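Local coordinates for antibiotic biosynthesis monooxygenase (Shewanella loihica, PDB 2RIL), which probably acts as a monooxygenase of the antibiotic biosynthesis monooxygenase family, at residues A[4-9]-A[63-68]. Residues are numbered along the deposited sequence; the frame is centred on the assembly and turned at random. Where two conformers were deposited one is given.
Sequences APVTLI and QSEADF
V6 carries the meeting between 4-9 and 63-68 by sending its two methyls to different parts of the helix start. CG1, anti to the carbonyl carbon, crosses the E65 side chain at about a right angle and touches its CG at 3.6 Å, while CG2 rests against the backbone of S64, 3.9 Å from its C. A beta-branched residue suits the place: it keeps to strand geometry and covers two neighbours at once. Two residues on, L8 again faces the helix. With CG anti to the backbone N (chi1 166°), its CD1 comes obliquely to the F68 ring, 3.9 Å from CZ, and CD2 lies as near to CE1. Near A4 and P5 no direct hydrogen bond joins the segments. P5 has no N-H to offer the Q63 carbonyl; its CA-H meets Q63 O at a bent 130°, with CA 3.4 Å from that oxygen. Separately, the S64 CA-H points almost straight (174°) at A4 O, with CA 3.5 Å away. One water accepts from both A4 N and E65 N, the latter at 2.9 Å, and so takes up an N-H of the first helical turn. The fold is the ferredoxin-like alpha+beta of the dimeric alpha-beta barrel family: strand 6-12 lies inside the antiparallel sheet, and helix 65-79 begins just past Q63 and S64, which follow the neighbouring strand 56-62. S64 is the N-cap, its OG accepting from D67 N at 3.0 Å, which fixes the turn that presents E65 and F68. Farther out, E65 OE1 is hydrogen-bonded to Y69 OH, R95 holds the carbonyls of A4 and P5, W62 packs edge-to-face with F68, and I48 of the second subunit packs on V6 and E65.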
ATOM      1  N   ALA A   4      16.740   9.647   3.530  1.00 10.78           N
ATOM      2  CA  ALA A   4      16.156   8.800   4.552  1.00 10.51           C
ATOM      3  C   ALA A   4      15.434   7.669   3.835  1.00 10.40           C
ATOM      4  O   ALA A   4      15.084   7.835   2.676  1.00 10.41           O
ATOM      5  CB  ALA A   4      15.175   9.593   5.416  1.00 11.49           C
ATOM      6  N   PRO A   5      15.245   6.526   4.501  1.00 11.09           N
ATOM      7  CA  PRO A   5      14.515   5.410   3.901  1.00  9.64           C
ATOM      8  C   PRO A   5      13.157   5.853   3.404  1.00  9.06           C
ATOM      9  O   PRO A   5      12.505   6.740   3.997  1.00 11.36           O
ATOM     10  CB  PRO A   5      14.414   4.389   5.044  1.00 11.07           C
ATOM     11  CG  PRO A   5      15.629   4.665   5.875  1.00 11.46           C
ATOM     12  CD  PRO A   5      15.731   6.168   5.848  1.00 12.04           C
ATOM     13  N   VAL A   6      12.769   5.293   2.264  0.50  8.54           N
ATOM     14  CA  VAL A   6      11.483   5.583   1.631  0.50  8.44           C
ATOM     15  C   VAL A   6      10.771   4.283   1.313  0.50  7.51           C
ATOM     16  O   VAL A   6      11.386   3.209   1.241  0.50  6.87           O
ATOM     17  CB  VAL A   6      11.592   6.418   0.309  0.50  9.39           C
ATOM     18  CG1 VAL A   6      12.168   7.805   0.590  0.50  9.90           C
ATOM     19  CG2 VAL A   6      12.424   5.707  -0.760  0.50  9.93           C
ATOM     20  N   THR A   7       9.467   4.390   1.101  1.00  6.75           N
ATOM     21  CA  THR A   7       8.643   3.255   0.752  1.00  6.93           C
ATOM     22  C   THR A   7       8.064   3.471  -0.618  1.00  6.89           C
ATOM     23  O   THR A   7       7.423   4.493  -0.858  1.00  8.12           O
ATOM     24  CB  THR A   7       7.507   3.081   1.750  1.00  7.32           C
ATOM     25  OG1 THR A   7       8.076   2.901   3.056  1.00  9.87           O
ATOM     26  CG2 THR A   7       6.631   1.872   1.392  1.00  8.19           C
ATOM     27  N   LEU A   8       8.259   2.516  -1.528  1.00  6.47           N
ATOM     28  CA  LEU A   8       7.540   2.513  -2.796  1.00  7.22           C
ATOM     29  C   LEU A   8       6.231   1.783  -2.533  1.00  6.81           C
ATOM     30  O   LEU A   8       6.262   0.668  -2.041  1.00  8.39           O
ATOM     31  CB  LEU A   8       8.361   1.753  -3.847  1.00  8.69           C
ATOM     32  CG  LEU A   8       7.642   1.345  -5.139  1.00 10.64           C
ATOM     33  CD1 LEU A   8       7.349   2.552  -5.999  1.00 13.26           C
ATOM     34  CD2 LEU A   8       8.342   0.263  -5.915  1.00 13.53           C
ATOM     35  N   ILE A   9       5.093   2.388  -2.906  1.00  6.76           N
ATOM     36  CA  ILE A   9       3.840   1.651  -2.950  1.00  5.86           C
ATOM     37  C   ILE A   9       3.380   1.692  -4.399  1.00  6.86           C
ATOM     38  O   ILE A   9       3.298   2.773  -5.005  1.00  8.12           O
ATOM     39  CB  ILE A   9       2.777   2.193  -1.993  1.00  5.77           C
ATOM     40  CG1 ILE A   9       3.304   2.233  -0.555  1.00  6.11           C
ATOM     41  CG2 ILE A   9       1.550   1.320  -2.096  1.00  6.94           C
ATOM     42  CD1 ILE A   9       2.353   2.887   0.474  1.00  7.43           C
ATOM     43  N   GLN A  63      16.717   2.486   0.660  1.00  8.42           N
ATOM     44  CA  GLN A  63      17.524   3.276   1.580  1.00  9.37           C
ATOM     45  C   GLN A  63      17.370   4.794   1.414  1.00  9.12           C
ATOM     46  O   GLN A  63      17.538   5.560   2.363  1.00  9.72           O
ATOM     47  CB  GLN A  63      18.978   2.903   1.359  1.00 11.15           C
ATOM     48  CG  GLN A  63      19.913   3.525   2.382  1.00 12.58           C
ATOM     49  CD  GLN A  63      19.779   2.816   3.750  1.00 17.76           C
ATOM     50  OE1 GLN A  63      19.965   1.577   3.842  1.00 21.91           O
ATOM     51  NE2 GLN A  63      19.419   3.575   4.801  1.00 20.71           N
ATOM     52  N   SER A  64      17.059   5.242   0.189  1.00  8.66           N
ATOM     53  CA  SER A  64      16.868   6.652  -0.108  1.00  8.39           C
ATOM     54  C   SER A  64      16.103   6.833  -1.366  1.00  8.53           C
ATOM     55  O   SER A  64      16.048   5.918  -2.208  1.00  8.49           O
ATOM     56  CB  SER A  64      18.242   7.336  -0.287  1.00  8.40           C
ATOM     57  OG  SER A  64      18.943   6.839  -1.399  1.00  9.74           O
ATOM     58  N   GLU A  65      15.559   8.040  -1.517  1.00  9.12           N
ATOM     59  CA  GLU A  65      14.933   8.442  -2.771  1.00 10.49           C
ATOM     60  C   GLU A  65      15.941   8.320  -3.922  1.00 10.03           C
ATOM     61  O   GLU A  65      15.587   7.818  -5.006  1.00  9.42           O
ATOM     62  CB  GLU A  65      14.452   9.903  -2.714  1.00 11.77           C
ATOM     63  CG  GLU A  65      13.217  10.154  -1.932  1.00 14.25           C
ATOM     64  CD  GLU A  65      12.822  11.622  -1.920  1.00 16.72           C
ATOM     65  OE1 GLU A  65      12.660  12.189  -3.001  1.00 21.22           O
ATOM     66  OE2 GLU A  65      12.677  12.187  -0.834  1.00 26.08           O
ATOM     67  N   ALA A  66      17.158   8.827  -3.725  1.00  9.35           N
ATOM     68  CA  ALA A  66      18.162   8.781  -4.775  1.00  8.79           C
ATOM     69  C   ALA A  66      18.383   7.365  -5.266  1.00  7.85           C
ATOM     70  O   ALA A  66      18.486   7.104  -6.478  1.00  9.34           O
ATOM     71  CB  ALA A  66      19.486   9.368  -4.255  1.00  9.81           C
ATOM     72  N   ASP A  67      18.532   6.423  -4.327  1.00  9.17           N
ATOM     73  CA  ASP A  67      18.735   5.034  -4.729  1.00  8.75           C
ATOM     74  C   ASP A  67      17.593   4.480  -5.539  1.00  8.79           C
ATOM     75  O   ASP A  67      17.784   3.807  -6.588  1.00 10.11           O
ATOM     76  CB  ASP A  67      19.051   4.143  -3.550  1.00  9.55           C
ATOM     77  CG  ASP A  67      20.401   4.400  -2.948  1.00 12.18           C
ATOM     78  OD1 ASP A  67      21.242   4.964  -3.628  1.00 14.75           O
ATOM     79  OD2 ASP A  67      20.683   3.974  -1.790  1.00 16.52           O
ATOM     80  N   PHE A  68      16.381   4.736  -5.083  1.00  9.01           N
ATOM     81  CA  PHE A  68      15.255   4.290  -5.877  1.00  8.73           C
ATOM     82  C   PHE A  68      15.204   4.885  -7.291  1.00  9.67           C
ATOM     83  O   PHE A  68      15.006   4.150  -8.274  1.00  9.93           O
ATOM     84  CB  PHE A  68      13.926   4.611  -5.155  1.00  8.79           C
ATOM     85  CG  PHE A  68      12.745   4.296  -6.004  1.00  9.50           C
ATOM     86  CD1 PHE A  68      12.298   3.000  -6.109  1.00 10.95           C
ATOM     87  CD2 PHE A  68      12.168   5.277  -6.777  1.00 10.53           C
ATOM     88  CE1 PHE A  68      11.269   2.682  -6.986  1.00 11.84           C
ATOM     89  CE2 PHE A  68      11.120   4.961  -7.651  1.00 11.50           C
ATOM     90  CZ  PHE A  68      10.689   3.662  -7.745  1.00 12.73           C
TER
HETATM   91  O   HOH W   1      15.874  10.177   0.422  1.00 15.08           O